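Local coordinates for periplasmic binding protein/LacI transcriptional regulator (Brachyspira murdochii, PDB 4KQC) that probably binds a carbohydrate as a solute-binding protein of the type serving ABC transporters, with two lobes of the periplasmic-binding fold, at residues 16-21 / 91-96; 40-45 / 69-74; 130-135 / 141-146. All blocks are in the same frame, centred on the assembly; numbering follows the deposited sequence. Where two conformers were deposited one is given.

Interaction 1. Residues 16-21 / 91-96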
# COMPACT_ATOMS: atom_id res chain seq x y z
N HIS A 16 10.49 -0.51 -7.02
CA HIS A 16 10.10 0.62 -6.18
C HIS A 16 11.13 0.74 -5.07
O HIS A 16 11.43 -0.28 -4.44
CB HIS A 16 8.71 0.43 -5.60
CG HIS A 16 7.67 0.18 -6.67
ND1 HIS A 16 7.34 1.14 -7.61
CD2 HIS A 16 6.97 -0.93 -6.99
CE1 HIS A 16 6.43 0.64 -8.44
NE2 HIS A 16 6.20 -0.62 -8.09
N LYS A 17 11.68 1.93 -4.86
CA LYS A 17 12.79 2.13 -3.89
C LYS A 17 12.41 1.95 -2.41
O LYS A 17 13.29 1.88 -1.57
CB LYS A 17 13.41 3.50 -4.05
CG LYS A 17 14.19 3.75 -5.34
CD LYS A 17 14.71 5.20 -5.30
CE LYS A 17 15.02 5.79 -6.67
NZ LYS A 17 16.46 5.61 -6.99
N PHE A 18 11.11 1.93 -2.13
CA PHE A 18 10.60 1.40 -0.85
C PHE A 18 11.43 0.20 -0.43
O PHE A 18 11.77 0.06 0.72
CB PHE A 18 9.16 1.01 -1.13
CG PHE A 18 8.39 0.38 0.03
CD1 PHE A 18 8.38 -0.98 0.24
CD2 PHE A 18 7.58 1.18 0.86
CE1 PHE A 18 7.55 -1.56 1.18
CE2 PHE A 18 6.77 0.58 1.84
CZ PHE A 18 6.79 -0.77 2.02
N TRP A 19 11.71 -0.70 -1.37
CA TRP A 19 12.34 -1.97 -1.06
C TRP A 19 13.83 -1.86 -0.69
O TRP A 19 14.35 -2.75 0.00
CB TRP A 19 12.08 -3.01 -2.20
CG TRP A 19 10.68 -3.43 -2.15
CD1 TRP A 19 9.64 -2.87 -2.79
CD2 TRP A 19 10.13 -4.43 -1.31
NE1 TRP A 19 8.47 -3.49 -2.43
CE2 TRP A 19 8.74 -4.45 -1.51
CE3 TRP A 19 10.69 -5.36 -0.44
CZ2 TRP A 19 7.89 -5.32 -0.84
CZ3 TRP A 19 9.80 -6.24 0.21
CH2 TRP A 19 8.44 -6.20 -0.01
N VAL A 20 14.49 -0.75 -1.06
CA VAL A 20 15.83 -0.49 -0.57
C VAL A 20 15.79 -0.27 0.96
O VAL A 20 16.60 -0.79 1.74
CB VAL A 20 16.39 0.73 -1.30
CG1 VAL A 20 17.73 1.15 -0.75
CG2 VAL A 20 16.53 0.40 -2.77
N THR A 21 14.76 0.46 1.38
CA THR A 21 14.61 0.69 2.79
C THR A 21 14.21 -0.58 3.60
O THR A 21 14.69 -0.81 4.73
CB THR A 21 13.62 1.82 3.05
OG1 THR A 21 14.07 2.99 2.31
CG2 THR A 21 13.54 2.09 4.51
N GLY A 91 5.34 -14.31 6.43
CA GLY A 91 5.04 -13.31 5.39
C GLY A 91 5.53 -11.92 5.81
O GLY A 91 5.60 -11.57 7.03
N PHE A 92 5.78 -11.07 4.84
CA PHE A 92 6.00 -9.68 5.11
C PHE A 92 5.48 -8.78 4.03
O PHE A 92 5.28 -9.20 2.92
CB PHE A 92 7.45 -9.40 5.54
CG PHE A 92 8.46 -9.42 4.44
CD1 PHE A 92 8.74 -10.59 3.82
CD2 PHE A 92 9.14 -8.29 4.06
CE1 PHE A 92 9.70 -10.66 2.84
CE2 PHE A 92 10.11 -8.33 3.07
CZ PHE A 92 10.39 -9.54 2.44
N ASP A 93 5.23 -7.51 4.37
CA ASP A 93 4.51 -6.62 3.42
C ASP A 93 3.17 -7.33 3.05
O ASP A 93 2.52 -7.90 3.94
CB ASP A 93 5.41 -6.31 2.20
CG ASP A 93 4.89 -5.19 1.37
OD1 ASP A 93 4.97 -4.02 1.85
OD2 ASP A 93 4.36 -5.46 0.29
N SER A 94 2.78 -7.42 1.77
CA SER A 94 1.54 -8.10 1.47
C SER A 94 1.61 -9.61 1.72
O SER A 94 0.54 -10.30 1.69
CB SER A 94 1.11 -7.79 0.03
OG SER A 94 2.18 -8.01 -0.82
N GLY A 95 2.83 -10.15 1.92
CA GLY A 95 2.98 -11.53 2.37
C GLY A 95 2.47 -12.53 1.36
O GLY A 95 2.74 -12.40 0.18
N ILE A 96 1.78 -13.55 1.85
CA ILE A 96 1.30 -14.67 1.03
C ILE A 96 -0.22 -14.50 0.96
O ILE A 96 -0.86 -14.26 2.01
CB ILE A 96 1.60 -16.01 1.70
CG1 ILE A 96 3.07 -16.35 1.72
CG2 ILE A 96 0.90 -17.16 0.97
CD1 ILE A 96 3.85 -15.77 2.83

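Interaction 2. Residues 40-45 / 69-74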
# COMPACT_ATOMS: atom_id res chain seq x y z
N VAL A 40 16.36 -11.33 -2.03
CA VAL A 40 16.29 -11.61 -3.44
C VAL A 40 14.90 -11.32 -3.99
O VAL A 40 13.89 -11.78 -3.42
CB VAL A 40 16.66 -13.09 -3.81
CG1 VAL A 40 18.08 -13.34 -3.44
CG2 VAL A 40 15.74 -14.15 -3.19
N GLY A 41 14.86 -10.70 -5.17
CA GLY A 41 13.55 -10.41 -5.77
C GLY A 41 13.65 -10.19 -7.26
O GLY A 41 14.74 -10.06 -7.82
N PRO A 42 12.49 -10.14 -7.92
CA PRO A 42 12.41 -9.97 -9.39
C PRO A 42 12.79 -8.61 -9.83
O PRO A 42 12.73 -7.67 -9.05
CB PRO A 42 10.97 -10.31 -9.68
CG PRO A 42 10.24 -9.86 -8.48
CD PRO A 42 11.12 -10.28 -7.37
N GLU A 43 13.17 -8.45 -11.08
CA GLU A 43 13.58 -7.13 -11.60
C GLU A 43 12.44 -6.13 -11.57
O GLU A 43 12.64 -4.97 -11.17
CB GLU A 43 14.15 -7.24 -13.02
CG GLU A 43 14.37 -5.88 -13.69
CD GLU A 43 15.39 -5.90 -14.82
OE1 GLU A 43 16.24 -6.82 -14.83
OE2 GLU A 43 15.36 -4.98 -15.68
N THR A 44 11.27 -6.57 -11.98
CA THR A 44 10.03 -5.84 -11.81
C THR A 44 9.00 -6.72 -11.16
O THR A 44 9.10 -7.94 -11.18
CB THR A 44 9.46 -5.36 -13.17
OG1 THR A 44 8.81 -6.46 -13.81
CG2 THR A 44 10.51 -4.78 -14.04
N GLU A 45 7.98 -6.10 -10.58
CA GLU A 45 6.94 -6.87 -9.90
C GLU A 45 6.09 -7.72 -10.84
O GLU A 45 5.43 -8.64 -10.36
CB GLU A 45 6.12 -6.00 -8.96
CG GLU A 45 6.99 -5.37 -7.89
CD GLU A 45 6.18 -4.62 -6.84
OE1 GLU A 45 4.91 -4.62 -6.86
OE2 GLU A 45 6.76 -3.97 -5.97
N ALA A 69 7.45 -12.02 0.49
CA ALA A 69 6.43 -11.03 0.04
C ALA A 69 6.15 -11.35 -1.40
O ALA A 69 7.00 -11.02 -2.23
CB ALA A 69 6.99 -9.62 0.13
N ALA A 70 4.99 -11.91 -1.67
CA ALA A 70 4.67 -12.46 -3.02
C ALA A 70 4.26 -11.29 -3.95
O ALA A 70 3.46 -10.45 -3.56
CB ALA A 70 3.55 -13.45 -2.95
N VAL A 71 4.79 -11.27 -5.16
CA VAL A 71 4.23 -10.44 -6.23
C VAL A 71 2.94 -11.17 -6.68
O VAL A 71 2.61 -12.27 -6.18
CB VAL A 71 5.23 -10.19 -7.38
CG1 VAL A 71 6.45 -9.38 -6.89
CG2 VAL A 71 5.58 -11.46 -8.12
N THR A 72 2.21 -10.62 -7.64
CA THR A 72 1.04 -11.27 -8.20
C THR A 72 1.43 -12.60 -8.85
O THR A 72 2.37 -12.62 -9.58
CB THR A 72 0.42 -10.36 -9.30
OG1 THR A 72 -0.05 -9.17 -8.66
CG2 THR A 72 -0.71 -10.97 -9.96
N GLY A 73 0.73 -13.69 -8.50
CA GLY A 73 1.05 -14.99 -9.10
C GLY A 73 0.70 -16.10 -8.16
O GLY A 73 0.23 -15.83 -7.04
N ASP A 74 0.96 -17.31 -8.59
CA ASP A 74 0.57 -18.49 -7.86
C ASP A 74 1.82 -19.18 -7.31
O ASP A 74 2.60 -19.84 -8.03
CB ASP A 74 -0.15 -19.42 -8.80
CG ASP A 74 -0.73 -20.70 -8.12
OD1 ASP A 74 -0.17 -21.19 -7.11
OD2 ASP A 74 -1.74 -21.25 -8.69
O HOH W 1 3.54 -10.59 -11.06
O HOH W 2 2.86 -7.94 -8.98

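Interaction 3. Residues 130-135 / 141-146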
# COMPACT_ATOMS: atom_id res chain seq x y z
N THR A 130 -18.45 19.74 5.32
CA THR A 130 -19.31 20.92 5.07
C THR A 130 -19.80 20.97 3.63
O THR A 130 -20.98 21.23 3.33
CB THR A 130 -18.50 22.17 5.47
OG1 THR A 130 -18.21 22.06 6.87
CG2 THR A 130 -19.26 23.50 5.22
N ARG A 131 -18.88 20.65 2.71
CA ARG A 131 -19.19 20.58 1.28
C ARG A 131 -20.24 19.53 0.90
O ARG A 131 -21.15 19.79 0.08
CB ARG A 131 -17.92 20.52 0.42
CG ARG A 131 -17.21 21.86 0.41
CD ARG A 131 -15.77 21.67 -0.03
NE ARG A 131 -15.72 21.37 -1.47
CZ ARG A 131 -14.62 21.11 -2.19
NH1 ARG A 131 -14.74 20.92 -3.48
NH2 ARG A 131 -13.40 21.04 -1.61
N ILE A 132 -20.18 18.37 1.52
CA ILE A 132 -21.15 17.31 1.29
C ILE A 132 -22.55 17.72 1.76
O ILE A 132 -23.51 17.38 1.12
CB ILE A 132 -20.72 16.01 2.00
CG1 ILE A 132 -19.51 15.41 1.28
CG2 ILE A 132 -21.87 14.98 2.03
CD1 ILE A 132 -18.73 14.39 2.12
N ALA A 133 -22.63 18.45 2.87
CA ALA A 133 -23.92 18.84 3.43
C ALA A 133 -24.78 19.68 2.47
O ALA A 133 -26.01 19.65 2.58
CB ALA A 133 -23.69 19.58 4.71
N ALA A 134 -24.13 20.39 1.55
CA ALA A 134 -24.79 21.07 0.43
C ALA A 134 -25.49 20.23 -0.63
O ALA A 134 -26.27 20.78 -1.43
CB ALA A 134 -23.83 22.03 -0.26
N PHE A 135 -25.18 18.95 -0.70
CA PHE A 135 -25.80 18.06 -1.66
C PHE A 135 -27.10 17.48 -1.12
O PHE A 135 -27.52 17.84 0.00
CB PHE A 135 -24.80 16.99 -2.12
CG PHE A 135 -23.74 17.58 -2.96
CD1 PHE A 135 -22.68 18.23 -2.40
CD2 PHE A 135 -23.81 17.49 -4.35
CE1 PHE A 135 -21.70 18.83 -3.20
CE2 PHE A 135 -22.85 18.09 -5.14
CZ PHE A 135 -21.78 18.75 -4.55
N ALA A 141 -23.25 14.07 -3.39
CA ALA A 141 -21.81 14.30 -3.54
C ALA A 141 -21.10 13.00 -3.82
O ALA A 141 -21.32 11.99 -3.13
CB ALA A 141 -21.22 14.90 -2.28
N LYS A 142 -20.15 13.02 -4.75
CA LYS A 142 -19.42 11.82 -5.13
C LYS A 142 -17.97 11.86 -4.67
O LYS A 142 -17.32 12.87 -4.81
CB LYS A 142 -19.45 11.66 -6.65
CG LYS A 142 -20.84 11.72 -7.28
CD LYS A 142 -21.75 10.65 -6.69
CE LYS A 142 -22.91 10.34 -7.62
NZ LYS A 142 -23.82 11.49 -7.80
N ILE A 143 -17.52 10.76 -4.10
CA ILE A 143 -16.12 10.54 -3.78
C ILE A 143 -15.66 9.25 -4.51
O ILE A 143 -16.27 8.18 -4.36
CB ILE A 143 -15.89 10.41 -2.29
CG1 ILE A 143 -16.31 11.72 -1.55
CG2 ILE A 143 -14.43 10.08 -2.01
CD1 ILE A 143 -17.70 11.71 -0.94
N ALA A 144 -14.64 9.37 -5.33
CA ALA A 144 -14.13 8.24 -6.10
C ALA A 144 -13.04 7.54 -5.33
O ALA A 144 -12.17 8.20 -4.70
CB ALA A 144 -13.58 8.75 -7.39
N VAL A 145 -13.07 6.23 -5.35
CA VAL A 145 -12.02 5.41 -4.73
C VAL A 145 -11.35 4.64 -5.89
O VAL A 145 -11.98 3.78 -6.46
CB VAL A 145 -12.65 4.45 -3.72
CG1 VAL A 145 -11.63 3.39 -3.22
CG2 VAL A 145 -13.30 5.23 -2.57
N LEU A 146 -10.08 4.91 -6.18
CA LEU A 146 -9.38 4.17 -7.22
C LEU A 146 -8.69 3.03 -6.50
O LEU A 146 -7.68 3.24 -5.80
CB LEU A 146 -8.37 5.06 -7.95
CG LEU A 146 -8.96 5.90 -9.09
CD1 LEU A 146 -9.11 5.05 -10.35
CD2 LEU A 146 -10.28 6.57 -8.74

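Interaction 1. Residues 16-21 / 91-96
Trp19, in the first turn of helix 18-33, pushes the rim of its six-membered ring against Phe92, the last residue of strand 89-92, and Asp93 just after it. CZ2 of Trp19 lies 3.7 Å from OD2 of Asp93, close to the indole plane, and CH2 of Trp19 sits 3.8 Å from CB of Asp93. With ring and carboxylate planes 69° apart, the acid meets the C-H rim of the indole, an approach that would probably suit a negative charge, since the rim hydrogens are slightly positive. Asp93 has CG anti to its backbone N (chi1 -167°), which places OD1 of Asp93 3.6 Å from CE1 of Phe18. Farther along the same rim, CZ3 of Trp19 touches CE2 of Phe92 at 3.6 Å, the two rings tilted obliquely. Behind this, a type II' turn from Phe92 to Gly95 closes with Gly95 N to Phe92 O, and Ser94 N gives OD2 of Asp93 a weak bond that helps limit the rotation of the carboxylate. The contact links helix 18-33 to the C-terminal end of strand 89-92, an inner strand of the first lobe's parallel sheet; Phe18 and Phe92 also touch helix 273-288, while Phe92 rests on Ala67 of strand 66-68.

Interaction 2. Residues 40-45 / 69-74
Val71 holds CG1 anti to its carbonyl carbon (chi1 -64°), and Glu45 sets CG anti to its own carbonyl carbon (chi1 -60°); together these settings bring the CG1 methyl of Val71 against CB of Glu45 at 4.0 Å. Both residues sit in loops following strands of a Rossmann-like parallel sheet, the first lobe of a type I periplasmic-binding fold: 40-45 leads from strand 36-40 to helix 48-60. The second loop, 69-74, leads from strand 66-68 to helix 76-84. The same CG1 methyl of Val71 reaches CG of Pro42 at 4.1 Å, the two side chains running antiparallel past one another. One methyl therefore fills the corner between the proline ring and the aliphatic start of the glutamate, whose extended chain puts OE2 near CD2 of His16; the side chain also touches Lys12. The backbone of Glu45 adds to the contact, since its O lies 3.4 Å from CB of Val71, near both methyls. Gln51 of helix 48-60 steadies the second loop by bonding Ala69 O and Val71 N, while Gln15 receives Glu45 N. The polar side of the contact is bridged by water. Two waters donate to Glu45 O, so this carbonyl is gripped twice. One of them, 3.0 Å from Glu45 O, also accepts the N-H of Thr72. The other stands 2.8 Å from Glu45 O and gives its second hydrogen to Thr72 O, likewise at 2.8 Å.

Interaction 3. Residues 130-135 / 141-146
Phe135 lays one face of its ring over Ala141, the first residue of strand 141-146. Starting at the root of the side chain, CB of Phe135 lies 3.5 Å from Ala141 N. CG is close to both that nitrogen and the alanine methyl. From there the ring divides its contacts: CD2 of Phe135 is 3.6 Å from Ala141 N, whereas CD1 of Phe135 meets Ala141 CB at 3.6 Å. Farther out, CE1 of Phe135 still grazes the methyl at 4.1 Å from Ala141 CB. The result is a CH-pi contact, with Ala141 CB 3.9 Å from the ring centroid and 22° off the ring normal. With CG of Phe135 anti to the carbonyl carbon (chi1 -70°), the ring lies with Arg131 O and Ile132 O at its edge, in its plane. The backbone turns with it, as Phe135 N bonds to Ile132 O.

Ile132 completes the apolar cluster. Its CG1 rests 4.0 Å from Ala141 CB, and its CD1 extends to CD1 of Ile143, 4.2 Å away in one of the two conformers of Ile143, a contact to be taken with caution. All of this ties the end of helix 113-133 to the start of the strand that follows it in the second lobe. Strand 141-146 runs parallel between strands 179-184 and 208-211, while Phe165 of helix 152-171 packs on both Ile132 and Ile143, and Arg131 makes a salt bridge with Asp241.

How the interactions relate
From the N terminus, the chain reaches 16-21 first, then 40-45 and 69-74, whose meeting closes interaction 2 before 91-96 returns to 16-21 and closes the longer loop of interaction 1. Interaction 2 thus nests within interaction 1, and the two adjoin: Gly95 O and Ala70 N are probably hydrogen bonded, and Trp19 packs on Ala69. Together they tie the C-terminal ends of strands 36-40, 66-68 and 89-92, and the start of helix 18-33, in the first lobe. The chain then passes through strand 105-110 and helix 113-133 into the second lobe, where interaction 3 closes a short helix-to-strand loop. Its centre is about 33 Å from that of interaction 1 and 37 Å from that of interaction 2.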